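Local coordinates for protein galactose mutarotase related enzyme (Lactobacillus casei, PDB 3Q1N) that probably binds sugars and acts as an isomerase, perhaps interconverting their anomers as aldose 1-epimerases do, at residues Ile3-Ser8 and Ala12-Arg17; Ile48-Ile53 and Tyr126-Asp131; Phe173-Gly176 and Phe180-Gly183; Ala218-Pro223 and Ile252-Phe257. All coordinates share one frame; numbering follows the deposited sequence.

Contact 1 of 4, residues Ile3-Ser8 and Ala12-Arg17; sequences ITIENS and AGIAER
I5 lays CG1 over the methyl of A12 on the neighbouring strand, with I5 CG1 3.9 Å from A12 CB. Rotation about its first side-chain bond (chi1 52°) puts CG1 between the backbone N and the carbonyl carbon, which carries the branch across toward the partner strand. In the modelled conformer of I14, one of two, CD1 also slants in to 4.1 Å from I5 CG1. I3 is the third isoleucine on this face, and its CD1 lies 3.9 Å from E16 OE2, the two side chains crossing at about a right angle; no polar bond is involved. T4, joined with G13 in a non-hydrogen-bonded pair, turns its side chain to the other face.

The backbones are strands 3-6 and 12-15 of an antiparallel hairpin. I3 and I14 trade two bonds, I3 N to I14 O at 2.8 Å and I14 N to I3 O at 2.8 Å, and I5 and A12 trade another two, of which A12 N to I5 O is the straighter (N-H...O 173°). Between these pairs the strands draw in, and the CA-H of T4 points at A12 O (T4 CA to A12 O 3.2 Å).

Strand 2-6 is the outermost strand on its side of a four-stranded sheet. F93 and V91 of strand 90-96, with Y115 and L117 of strand 109-118, meet the isoleucine face, as expected where two sheets of a beta-sandwich pack together. The chemistry is therefore two-layered: four backbone bonds fix the register, while the branched apolar chains bind the hairpin to the sheet beneath it.

Contact 2 of 4, residues Ile48-Ile53 and Tyr126-Asp131; sequences ILFPSI and YTVTND. With EDO (1,2-ethanediol), chain T.
T127 OG1 is hydrogen-bonded to O2 of a 1,2-ethanediol at 3.0 Å, a bond on the far side of the strand whose neighbouring residues, Y126 and V128, face I48 and F50 in that order. The diol, probably from the crystallisation liquor, lies on the side of strand 121-130 turned away from this contact, and the contact proper is apolar.

V128 meets F50 with both methyls. F50 CE1 is 3.9 Å from V128 CG1 and 4.2 Å from V128 CG2, the phenyl corner reaching to the fork of the valine. CG of F50 stands anti to the backbone N (chi1 172°), which carries the ring out toward strand 126-130. One face of that ring is covered from its own segment: P51 CB sits 3.8 Å above the plane and over the centre, brought there across the cis peptide bond that joins the two residues. Y109 meets the same ring with its plane at about 60°. A looser touch lies further along, where I48 CD1, in the conformer modelled, comes to the edge of the Y126 ring, 4.5 Å from Y126 CE2.

No bond crosses between the segments, and their backbones stay well apart, with F50 CA 9.6 Å from V128 CA. L49 instead pairs through its backbone with G141 of strand 136-147, and Y126 with L287 of strand 284-293. These strands belong to different sheets, and V113, L111, F142 and M136 pack around the same side chains, so this is the interior between the layers. Cohesion here probably comes from dispersion and the exclusion of water, with all four touching residues buried.

Contact 3 of 4, residues Phe173-Gly176 and Phe180-Gly183; sequences FGIG and FRNG
F173 and R181 lie side by side and point the same way, the arginine's methylene chain running beside the phenyl ring. R181 CD does the touching, 3.9 Å from F173 CB, and farther out R181 NH1 comes 3.9 Å from F173 CD1. Ring and guanidinium planes are turned 71° apart, so the two are not stacked. A bend at chi3 (-56°) turns the end of the arginine, whose NE is hydrogen-bonded to P261 O. F173 also packs edge-to-face with Y238.

Nearer the turn N182 sets its carboxamide against the peptide of G174, with OD1 just 3.2 Å from G174 C. That contact is no hydrogen bond; OD1 takes the N-H of D184. The oxygen lies where a side chain on G174 would begin, and the absence of one lets the amide come so close.

Backbone bonds close the hairpin-like turn around the non-hydrogen-bonded pair I175 and R181. G176 N donates to F180 O at 2.9 Å, and N182 N donates to G174 O at 2.9 Å, arriving 49° out of the carbonyl plane. G174 O also accepts a hydrogen bond from a water at 2.8 Å, and this water accepts from R181 NH1 and weakly from G183 N while sitting at the F173 ring edge, in its plane. A second water links I175 O to N182 ND2.

Strand 171-175 then pairs with 184-187, past the corner at G183. The water bridge from G174 O to R181 NH1, together with the NE bond to P261 O, probably fixes the guanidinium beside the ring.

Contact 4 of 4, residues Ala218-Pro223 and Ile252-Phe257; sequences ATLASP and IAVEPF. With EDO (1,2-ethanediol), chain J; NO3 (nitrate ion), chain F.
L220 leaves strand 218-221 with CB directed at strand 252-257, and from there the chain runs on through CG, anti to the backbone N (chi1 172°), to a fork that bears the whole contact. One prong, CD2, meets the valine opposite: L220 CD2 lies 4.1 Å from V254 CG2. It also passes 4.4 Å from the backbone oxygen I252 O. The other prong turns to the isoleucine, L220 CD1 standing 4.4 Å from I252 CD1, methyl to methyl. V254 and L220 slant across one another, and V254 offers the branch that lies beside its own backbone N.

The two backbones are 8.1 Å apart at L220 CA and V254 CA, and no hydrogen bond joins them. Strand 217-221 pairs instead with 229-232 and 160-164, strand 251-258 with 136-147 and 238-242; the leucine therefore spans two sheets, and F146, I229 and L198 pack about it.

Polar groups lie on the far side of each strand. T219 OG1 donates to nitrate O1 at 2.7 Å, and it is also bonded to T230. On the other strand E255, though buried, accepts at OE1 from 1,2-ethanediol O1 at 2.7 Å. H143 NE2 is bonded to the same diol, whose O1 also lies in the plane of the F257 ring at its edge. Diol and nitrate probably come from the crystallisation liquor, but a diol held by glutamate and histidine is consistent with the sugar pocket of aldose 1-epimerases. The contact thus pairs a purely apolar interior with a strand whose other side presents a carboxylate able to grip hydroxyls.

Overall arrangement
Contacts 2 and 4 are buried and join facing sheets through apolar side chains without any hydrogen bond across, whereas contacts 1 and 3 lie farther out, about 18 Å from the chain's centre, and are local turns knit by backbone bonds. Contact 3 differs again in using water and an arginine. Segments 48-53 and 252-257 both belong to the sheet built round strand 136-147, and contacts 2 and 4 touch there, I53 CG2 being 3.3 Å from F257 CE2. Segments 126-131 and 218-223 share the nine-stranded sheet. Contacts 1 and 3 lie on opposite sides of the centre, about 36 Å apart between centres.

Contact 1 of 4, residues Ile3-Ser8 and Ala12-Arg17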
loop_
_atom_site.group_PDB
_atom_site.type_symbol
_atom_site.label_atom_id
_atom_site.label_comp_id
_atom_site.label_asym_id
_atom_site.label_seq_id
_atom_site.Cartn_x
_atom_site.Cartn_y
_atom_site.Cartn_z
ATOM N N ILE A 3 8.492 12.105 -13.109
ATOM C CA ILE A 3 7.518 12.497 -14.076
ATOM C C ILE A 3 6.449 13.269 -13.307
ATOM O O ILE A 3 6.044 12.878 -12.193
ATOM C CB ILE A 3 6.842 11.257 -14.706
ATOM C CG1 ILE A 3 7.881 10.398 -15.445
ATOM C CG2 ILE A 3 5.708 11.649 -15.628
ATOM C CD1 ILE A 3 8.488 11.061 -16.696
ATOM N N THR A 4 5.976 14.344 -13.895
ATOM C CA THR A 4 4.828 15.020 -13.313
ATOM C C THR A 4 3.610 14.895 -14.232
ATOM O O THR A 4 3.742 14.863 -15.460
ATOM C CB THR A 4 5.126 16.501 -12.998
ATOM O OG1 THR A 4 5.343 17.250 -14.184
ATOM C CG2 THR A 4 6.339 16.641 -12.049
ATOM N N ILE A 5 2.440 14.794 -13.626
ATOM C CA ILE A 5 1.172 14.901 -14.340
ATOM C C ILE A 5 0.365 15.934 -13.613
ATOM O O ILE A 5 0.615 16.233 -12.439
ATOM C CB ILE A 5 0.421 13.549 -14.462
ATOM C CG1 ILE A 5 0.266 12.860 -13.089
ATOM C CG2 ILE A 5 1.158 12.591 -15.490
ATOM C CD1 ILE A 5 -0.653 11.586 -13.115
ATOM N N GLU A 6 -0.606 16.502 -14.299
ATOM C CA GLU A 6 -1.411 17.557 -13.685
ATOM C C GLU A 6 -2.645 17.857 -14.463
ATOM O O GLU A 6 -2.730 17.576 -15.658
ATOM C CB GLU A 6 -0.591 18.842 -13.544
ATOM C CG GLU A 6 -0.170 19.526 -14.822
ATOM C CD GLU A 6 0.831 20.642 -14.501
ATOM O OE1 GLU A 6 0.419 21.703 -13.988
ATOM O OE2 GLU A 6 2.050 20.422 -14.714
ATOM N N ASN A 7 -3.631 18.386 -13.755
ATOM C CA ASN A 7 -4.809 18.955 -14.403
ATOM C C ASN A 7 -5.085 20.299 -13.738
ATOM O O ASN A 7 -4.203 20.882 -13.083
ATOM C CB ASN A 7 -5.976 17.948 -14.395
ATOM C CG ASN A 7 -6.448 17.598 -13.001
ATOM O OD1 ASN A 7 -6.049 18.228 -12.014
ATOM N ND2 ASN A 7 -7.330 16.598 -12.918
ATOM N N SER A 8 -6.271 20.865 -13.917
ATOM C CA SER A 8 -6.527 22.195 -13.372
ATOM C C SER A 8 -6.505 22.229 -11.828
ATOM O O SER A 8 -6.192 23.257 -11.245
ATOM C CB SER A 8 -7.872 22.727 -13.856
ATOM O OG SER A 8 -8.948 22.148 -13.183
ATOM N N ALA A 12 0.767 15.830 -9.556
ATOM C CA ALA A 12 1.391 14.645 -8.927
ATOM C C ALA A 12 2.816 14.512 -9.481
ATOM O O ALA A 12 3.075 14.785 -10.679
ATOM C CB ALA A 12 0.593 13.380 -9.211
ATOM N N GLY A 13 3.733 14.086 -8.618
ATOM C CA GLY A 13 5.100 13.767 -9.017
ATOM C C GLY A 13 5.345 12.315 -8.683
ATOM O O GLY A 13 4.973 11.854 -7.582
ATOM N N ILE A 14 5.871 11.587 -9.672
ATOM C CA ILE A 14 6.087 10.144 -9.556
ATOM C C ILE A 14 7.502 9.831 -10.004
ATOM O O ILE A 14 7.924 10.226 -11.097
ATOM C CB ILE A 14 5.110 9.278 -10.413
ATOM C CG1 ILE A 14 3.640 9.653 -10.173
ATOM C CG2 ILE A 14 5.323 7.791 -10.136
ATOM C CD1 ILE A 14 3.064 10.529 -11.286
ATOM N N ALA A 15 8.227 9.111 -9.166
ATOM C CA ALA A 15 9.606 8.715 -9.468
ATOM C C ALA A 15 9.634 7.488 -10.349
ATOM O O ALA A 15 8.880 6.517 -10.124
ATOM C CB ALA A 15 10.364 8.438 -8.186
ATOM N N GLU A 16 10.502 7.517 -11.358
ATOM C CA GLU A 16 10.710 6.354 -12.192
ATOM C C GLU A 16 11.186 5.200 -11.344
ATOM O O GLU A 16 10.782 4.061 -11.550
ATOM C CB GLU A 16 11.739 6.681 -13.280
ATOM C CG GLU A 16 11.149 7.646 -14.327
ATOM C CD GLU A 16 12.168 8.248 -15.298
ATOM O OE1 GLU A 16 13.380 8.074 -15.109
ATOM O OE2 GLU A 16 11.733 8.944 -16.250
ATOM N N ARG A 17 11.987 5.491 -10.328
ATOM C CA ARG A 17 12.402 4.457 -9.377
ATOM C C ARG A 17 11.205 3.968 -8.552
ATOM O O ARG A 17 10.583 4.746 -7.839
ATOM C CB ARG A 17 13.544 4.957 -8.466
ATOM C CG ARG A 17 13.901 3.957 -7.341
ATOM C CD ARG A 17 14.452 2.643 -7.873
ATOM N NE ARG A 17 15.638 2.785 -8.686
ATOM C CZ ARG A 17 16.888 2.735 -8.218
ATOM N NH1 ARG A 17 17.100 2.545 -6.922
ATOM N NH2 ARG A 17 17.929 2.886 -9.043
#

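Contact 2 of 4, residues Ile48-Ile53 and Tyr126-Asp131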
loop_
_atom_site.group_PDB
_atom_site.type_symbol
_atom_site.label_atom_id
_atom_site.label_comp_id
_atom_site.label_asym_id
_atom_site.label_seq_id
_atom_site.Cartn_x
_atom_site.Cartn_y
_atom_site.Cartn_z
ATOM N N ILE A 48 5.442 1.048 -3.866
ATOM C CA ILE A 48 4.765 -0.133 -4.358
ATOM C C ILE A 48 5.411 -1.354 -3.729
ATOM O O ILE A 48 6.659 -1.422 -3.625
ATOM C CB ILE A 48 4.828 -0.215 -5.911
ATOM C CG1 ILE A 48 4.026 0.938 -6.511
ATOM C CG2 ILE A 48 4.258 -1.599 -6.395
ATOM C CD1 ILE A 48 4.154 1.088 -8.064
ATOM N N LEU A 49 4.580 -2.306 -3.314
ATOM C CA LEU A 49 4.997 -3.534 -2.607
ATOM C C LEU A 49 4.704 -4.717 -3.523
ATOM O O LEU A 49 3.559 -5.077 -3.730
ATOM C CB LEU A 49 4.234 -3.664 -1.284
ATOM C CG LEU A 49 4.130 -2.439 -0.376
ATOM C CD1 LEU A 49 3.249 -2.784 0.837
ATOM C CD2 LEU A 49 5.500 -1.947 0.060
ATOM N N PHE A 50 5.748 -5.300 -4.106
ATOM C CA PHE A 50 5.575 -6.465 -4.992
ATOM C C PHE A 50 6.908 -7.186 -5.074
ATOM O O PHE A 50 7.917 -6.541 -5.136
ATOM C CB PHE A 50 5.185 -6.023 -6.415
ATOM C CG PHE A 50 5.172 -7.142 -7.445
ATOM C CD1 PHE A 50 4.008 -7.887 -7.655
ATOM C CD2 PHE A 50 6.309 -7.439 -8.219
ATOM C CE1 PHE A 50 3.952 -8.898 -8.592
ATOM C CE2 PHE A 50 6.255 -8.457 -9.191
ATOM C CZ PHE A 50 5.072 -9.189 -9.371
ATOM N N PRO A 51 6.895 -8.529 -5.080
ATOM C CA PRO A 51 5.803 -9.493 -5.002
ATOM C C PRO A 51 5.461 -9.950 -3.575
ATOM O O PRO A 51 4.759 -10.946 -3.403
ATOM C CB PRO A 51 6.316 -10.656 -5.857
ATOM C CG PRO A 51 7.765 -10.655 -5.601
ATOM C CD PRO A 51 8.169 -9.193 -5.417
ATOM N N SER A 52 5.991 -9.261 -2.571
ATOM C CA SER A 52 5.686 -9.541 -1.166
ATOM C C SER A 52 5.300 -8.218 -0.472
ATOM O O SER A 52 5.819 -7.161 -0.831
ATOM C CB SER A 52 6.932 -10.131 -0.519
ATOM O OG SER A 52 6.691 -10.641 0.763
ATOM N N ILE A 53 4.425 -8.306 0.504
ATOM C CA ILE A 53 4.067 -7.216 1.396
ATOM C C ILE A 53 4.680 -7.507 2.747
ATOM O O ILE A 53 4.571 -8.605 3.278
ATOM C CB ILE A 53 2.526 -7.117 1.474
ATOM C CG1 ILE A 53 1.953 -6.621 0.143
ATOM C CG2 ILE A 53 2.087 -6.189 2.654
ATOM C CD1 ILE A 53 0.387 -6.850 0.067
ATOM N N TYR A 126 -3.349 -1.117 -11.754
ATOM C CA TYR A 126 -2.216 -2.055 -11.746
ATOM C C TYR A 126 -2.535 -3.250 -12.619
ATOM O O TYR A 126 -3.687 -3.712 -12.590
ATOM C CB TYR A 126 -1.960 -2.578 -10.358
ATOM C CG TYR A 126 -1.692 -1.525 -9.336
ATOM C CD1 TYR A 126 -2.765 -0.934 -8.640
ATOM C CD2 TYR A 126 -0.401 -1.076 -9.091
ATOM C CE1 TYR A 126 -2.551 0.053 -7.705
ATOM C CE2 TYR A 126 -0.169 -0.079 -8.118
ATOM C CZ TYR A 126 -1.244 0.479 -7.462
ATOM O OH TYR A 126 -1.018 1.455 -6.516
ATOM N N THR A 127 -1.541 -3.759 -13.356
ATOM C CA THR A 127 -1.678 -5.039 -14.048
ATOM C C THR A 127 -0.420 -5.836 -13.775
ATOM O O THR A 127 0.691 -5.359 -14.075
ATOM C CB THR A 127 -1.813 -4.890 -15.585
ATOM O OG1 THR A 127 -2.943 -4.035 -15.910
ATOM C CG2 THR A 127 -2.004 -6.244 -16.233
ATOM N N VAL A 128 -0.612 -7.011 -13.225
ATOM C CA VAL A 128 0.445 -7.958 -12.928
ATOM C C VAL A 128 0.265 -9.075 -13.931
ATOM O O VAL A 128 -0.771 -9.730 -13.956
ATOM C CB VAL A 128 0.290 -8.544 -11.522
ATOM C CG1 VAL A 128 1.312 -9.648 -11.311
ATOM C CG2 VAL A 128 0.496 -7.444 -10.462
ATOM N N THR A 129 1.284 -9.304 -14.741
ATOM C CA THR A 129 1.236 -10.376 -15.741
ATOM C C THR A 129 2.349 -11.372 -15.437
ATOM O O THR A 129 3.501 -10.986 -15.243
ATOM C CB THR A 129 1.409 -9.850 -17.175
ATOM O OG1 THR A 129 0.415 -8.836 -17.430
ATOM C CG2 THR A 129 1.159 -10.998 -18.183
ATOM N N ASN A 130 1.963 -12.636 -15.457
ATOM C CA ASN A 130 2.880 -13.780 -15.356
ATOM C C ASN A 130 3.417 -14.070 -16.750
ATOM O O ASN A 130 2.734 -14.686 -17.563
ATOM C CB ASN A 130 2.169 -15.021 -14.768
ATOM C CG ASN A 130 3.104 -16.200 -14.655
ATOM O OD1 ASN A 130 4.315 -16.006 -14.872
ATOM N ND2 ASN A 130 2.583 -17.413 -14.338
ATOM N N ASP A 131 4.639 -13.652 -17.026
ATOM C CA ASP A 131 5.260 -13.902 -18.305
ATOM C C ASP A 131 6.064 -15.214 -18.325
ATOM O O ASP A 131 6.688 -15.530 -19.333
ATOM C CB ASP A 131 6.194 -12.751 -18.701
ATOM C CG ASP A 131 5.459 -11.455 -18.982
ATOM O OD1 ASP A 131 4.301 -11.490 -19.486
ATOM O OD2 ASP A 131 6.094 -10.423 -18.737
HETATM C C1 EDO T . -0.912 -0.040 -16.352
HETATM O O1 EDO T . -1.365 0.059 -17.668
HETATM C C2 EDO T . -1.668 -1.152 -15.629
HETATM O O2 EDO T . -3.062 -1.085 -15.670
#

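Contact 3 of 4, residues Phe173-Gly176 and Phe180-Gly183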
loop_
_atom_site.group_PDB
_atom_site.type_symbol
_atom_site.label_atom_id
_atom_site.label_comp_id
_atom_site.label_asym_id
_atom_site.label_seq_id
_atom_site.Cartn_x
_atom_site.Cartn_y
_atom_site.Cartn_z
ATOM N N PHE A 173 -6.037 -8.347 11.469
ATOM C CA PHE A 173 -5.151 -9.491 11.598
ATOM C C PHE A 173 -4.264 -9.319 12.824
ATOM O O PHE A 173 -3.627 -8.293 13.002
ATOM C CB PHE A 173 -4.293 -9.679 10.364
ATOM C CG PHE A 173 -5.046 -10.190 9.205
ATOM C CD1 PHE A 173 -5.268 -11.570 9.086
ATOM C CD2 PHE A 173 -5.611 -9.359 8.286
ATOM C CE1 PHE A 173 -5.973 -12.092 8.023
ATOM C CE2 PHE A 173 -6.360 -9.870 7.244
ATOM C CZ PHE A 173 -6.528 -11.238 7.110
ATOM N N GLY A 174 -4.239 -10.304 13.692
ATOM C CA GLY A 174 -3.344 -10.240 14.822
ATOM C C GLY A 174 -1.872 -10.172 14.415
ATOM O O GLY A 174 -1.449 -10.810 13.464
ATOM N N ILE A 175 -1.112 -9.368 15.160
ATOM C CA ILE A 175 0.320 -9.138 14.905
ATOM C C ILE A 175 1.195 -9.758 16.008
ATOM O O ILE A 175 0.885 -9.661 17.204
ATOM C CB ILE A 175 0.624 -7.629 14.844
ATOM C CG1 ILE A 175 -0.247 -6.972 13.764
ATOM C CG2 ILE A 175 2.131 -7.390 14.611
ATOM C CD1 ILE A 175 -0.141 -7.554 12.370
ATOM N N GLY A 176 2.290 -10.396 15.599
ATOM C CA GLY A 176 3.280 -10.915 16.530
ATOM C C GLY A 176 4.286 -11.825 15.839
ATOM O O GLY A 176 3.883 -12.757 15.113
ATOM N N PHE A 180 5.190 -9.021 11.635
ATOM C CA PHE A 180 4.608 -10.286 11.167
ATOM C C PHE A 180 3.219 -10.482 11.777
ATOM O O PHE A 180 2.923 -9.980 12.833
ATOM C CB PHE A 180 5.446 -11.499 11.563
ATOM C CG PHE A 180 6.837 -11.543 10.942
ATOM C CD1 PHE A 180 7.924 -10.976 11.557
ATOM C CD2 PHE A 180 7.024 -12.177 9.732
ATOM C CE1 PHE A 180 9.185 -11.049 10.970
ATOM C CE2 PHE A 180 8.271 -12.293 9.154
ATOM C CZ PHE A 180 9.363 -11.713 9.768
ATOM N N ARG A 181 2.411 -11.291 11.117
ATOM C CA ARG A 181 1.134 -11.766 11.670
ATOM C C ARG A 181 1.285 -12.955 12.625
ATOM O O ARG A 181 2.172 -13.796 12.444
ATOM C CB ARG A 181 0.191 -12.147 10.525
ATOM C CG ARG A 181 -0.131 -10.983 9.574
ATOM C CD ARG A 181 -1.226 -11.311 8.581
ATOM N NE ARG A 181 -0.903 -12.498 7.802
ATOM C CZ ARG A 181 -1.408 -13.703 7.949
ATOM N NH1 ARG A 181 -2.238 -14.002 8.959
ATOM N NH2 ARG A 181 -1.006 -14.655 7.123
ATOM N N ASN A 182 0.371 -13.030 13.589
ATOM C CA ASN A 182 0.305 -14.161 14.500
ATOM C C ASN A 182 -0.669 -15.254 14.066
ATOM O O ASN A 182 -0.696 -16.281 14.721
ATOM C CB ASN A 182 -0.024 -13.692 15.935
ATOM C CG ASN A 182 -1.447 -13.179 16.105
ATOM O OD1 ASN A 182 -2.259 -13.234 15.212
ATOM N ND2 ASN A 182 -1.766 -12.702 17.322
ATOM N N GLY A 183 -1.460 -15.016 13.010
ATOM C CA GLY A 183 -2.463 -15.962 12.515
ATOM C C GLY A 183 -3.925 -15.783 12.932
ATOM O O GLY A 183 -4.780 -16.569 12.469
HETATM O O HOH W 1 -2.821 -12.607 11.781
HETATM O O HOH W 2 0.293 -11.558 19.071
#

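Contact 4 of 4, residues Ala218-Pro223 and Ile252-Phe257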
loop_
_atom_site.group_PDB
_atom_site.type_symbol
_atom_site.label_atom_id
_atom_site.label_comp_id
_atom_site.label_asym_id
_atom_site.label_seq_id
_atom_site.Cartn_x
_atom_site.Cartn_y
_atom_site.Cartn_z
ATOM N N ALA A 218 -12.836 4.066 2.127
ATOM C CA ALA A 218 -12.244 4.319 3.442
ATOM C C ALA A 218 -11.741 5.776 3.446
ATOM O O ALA A 218 -10.917 6.171 2.600
ATOM C CB ALA A 218 -11.106 3.350 3.713
ATOM N N THR A 219 -12.302 6.571 4.357
ATOM C CA THR A 219 -12.014 8.000 4.475
ATOM C C THR A 219 -11.156 8.298 5.692
ATOM O O THR A 219 -11.516 7.902 6.794
ATOM C CB THR A 219 -13.317 8.832 4.526
ATOM O OG1 THR A 219 -14.007 8.679 3.280
ATOM C CG2 THR A 219 -13.050 10.286 4.777
ATOM N N LEU A 220 -10.055 9.020 5.462
ATOM C CA LEU A 220 -9.135 9.520 6.507
ATOM C C LEU A 220 -9.466 11.010 6.658
ATOM O O LEU A 220 -9.296 11.798 5.716
ATOM C CB LEU A 220 -7.677 9.308 6.104
ATOM C CG LEU A 220 -6.636 9.955 7.014
ATOM C CD1 LEU A 220 -6.605 9.333 8.416
ATOM C CD2 LEU A 220 -5.254 9.879 6.327
ATOM N N ALA A 221 -9.991 11.374 7.823
ATOM C CA ALA A 221 -10.478 12.723 8.048
ATOM C C ALA A 221 -10.474 13.093 9.532
ATOM O O ALA A 221 -10.605 12.219 10.398
ATOM C CB ALA A 221 -11.901 12.853 7.522
ATOM N N SER A 222 -10.433 14.391 9.779
ATOM C CA SER A 222 -10.607 14.996 11.102
ATOM C C SER A 222 -11.573 16.166 10.968
ATOM O O SER A 222 -11.482 16.909 9.997
ATOM C CB SER A 222 -9.269 15.530 11.617
ATOM O OG SER A 222 -9.447 16.451 12.683
ATOM N N PRO A 223 -12.482 16.318 11.933
ATOM C CA PRO A 223 -13.391 17.463 11.881
ATOM C C PRO A 223 -12.667 18.806 12.004
ATOM O O PRO A 223 -13.265 19.840 11.697
ATOM C CB PRO A 223 -14.302 17.244 13.085
ATOM C CG PRO A 223 -13.521 16.391 14.027
ATOM C CD PRO A 223 -12.705 15.501 13.135
ATOM N N ILE A 252 -0.106 9.575 8.651
ATOM C CA ILE A 252 -0.699 8.259 8.810
ATOM C C ILE A 252 -0.763 7.657 7.430
ATOM O O ILE A 252 -1.186 8.340 6.479
ATOM C CB ILE A 252 -2.109 8.339 9.437
ATOM C CG1 ILE A 252 -2.040 8.930 10.845
ATOM C CG2 ILE A 252 -2.743 6.884 9.497
ATOM C CD1 ILE A 252 -3.427 9.278 11.416
ATOM N N ALA A 253 -0.223 6.423 7.305
ATOM C CA ALA A 253 -0.333 5.654 6.084
ATOM C C ALA A 253 -1.596 4.810 6.076
ATOM O O ALA A 253 -1.977 4.216 7.090
ATOM C CB ALA A 253 0.939 4.762 5.879
ATOM N N VAL A 254 -2.231 4.739 4.905
ATOM C CA VAL A 254 -3.461 3.970 4.710
ATOM C C VAL A 254 -3.216 3.219 3.426
ATOM O O VAL A 254 -3.141 3.821 2.353
ATOM C CB VAL A 254 -4.729 4.867 4.657
ATOM C CG1 VAL A 254 -5.985 3.946 4.613
ATOM C CG2 VAL A 254 -4.784 5.833 5.887
ATOM N N GLU A 255 -3.024 1.896 3.549
ATOM C CA GLU A 255 -2.298 1.107 2.583
ATOM C C GLU A 255 -3.127 -0.023 1.995
ATOM O O GLU A 255 -3.422 -1.011 2.684
ATOM C CB GLU A 255 -1.047 0.533 3.253
ATOM C CG GLU A 255 -0.208 1.538 4.096
ATOM C CD GLU A 255 0.844 0.850 4.938
ATOM O OE1 GLU A 255 0.935 -0.401 4.888
ATOM O OE2 GLU A 255 1.586 1.541 5.676
ATOM N N PRO A 256 -3.542 0.118 0.729
ATOM C CA PRO A 256 -4.291 -0.973 0.122
ATOM C C PRO A 256 -3.400 -2.210 -0.075
ATOM O O PRO A 256 -2.333 -2.087 -0.681
ATOM C CB PRO A 256 -4.758 -0.375 -1.215
ATOM C CG PRO A 256 -4.770 1.123 -1.013
ATOM C CD PRO A 256 -3.568 1.340 -0.116
ATOM N N PHE A 257 -3.873 -3.366 0.397
ATOM C CA PHE A 257 -3.122 -4.646 0.345
ATOM C C PHE A 257 -3.900 -5.703 -0.444
ATOM O O PHE A 257 -5.041 -6.077 -0.065
ATOM C CB PHE A 257 -2.894 -5.253 1.746
ATOM C CG PHE A 257 -1.715 -4.691 2.564
ATOM C CD1 PHE A 257 -1.010 -3.552 2.221
ATOM C CD2 PHE A 257 -1.371 -5.335 3.729
ATOM C CE1 PHE A 257 0.036 -3.088 3.027
ATOM C CE2 PHE A 257 -0.339 -4.874 4.513
ATOM C CZ PHE A 257 0.358 -3.771 4.183
HETATM C C1 EDO J . 3.119 -0.890 7.385
HETATM O O1 EDO J . 2.919 -1.707 6.216
HETATM C C2 EDO J . 4.556 -0.869 7.855
HETATM O O2 EDO J . 5.444 -0.363 6.832
HETATM N N NO3 F . -16.601 6.573 3.950
HETATM O O1 NO3 F . -15.788 6.690 2.837
HETATM O O2 NO3 F . -17.105 5.329 4.324
HETATM O O3 NO3 F . -16.938 7.703 4.701
#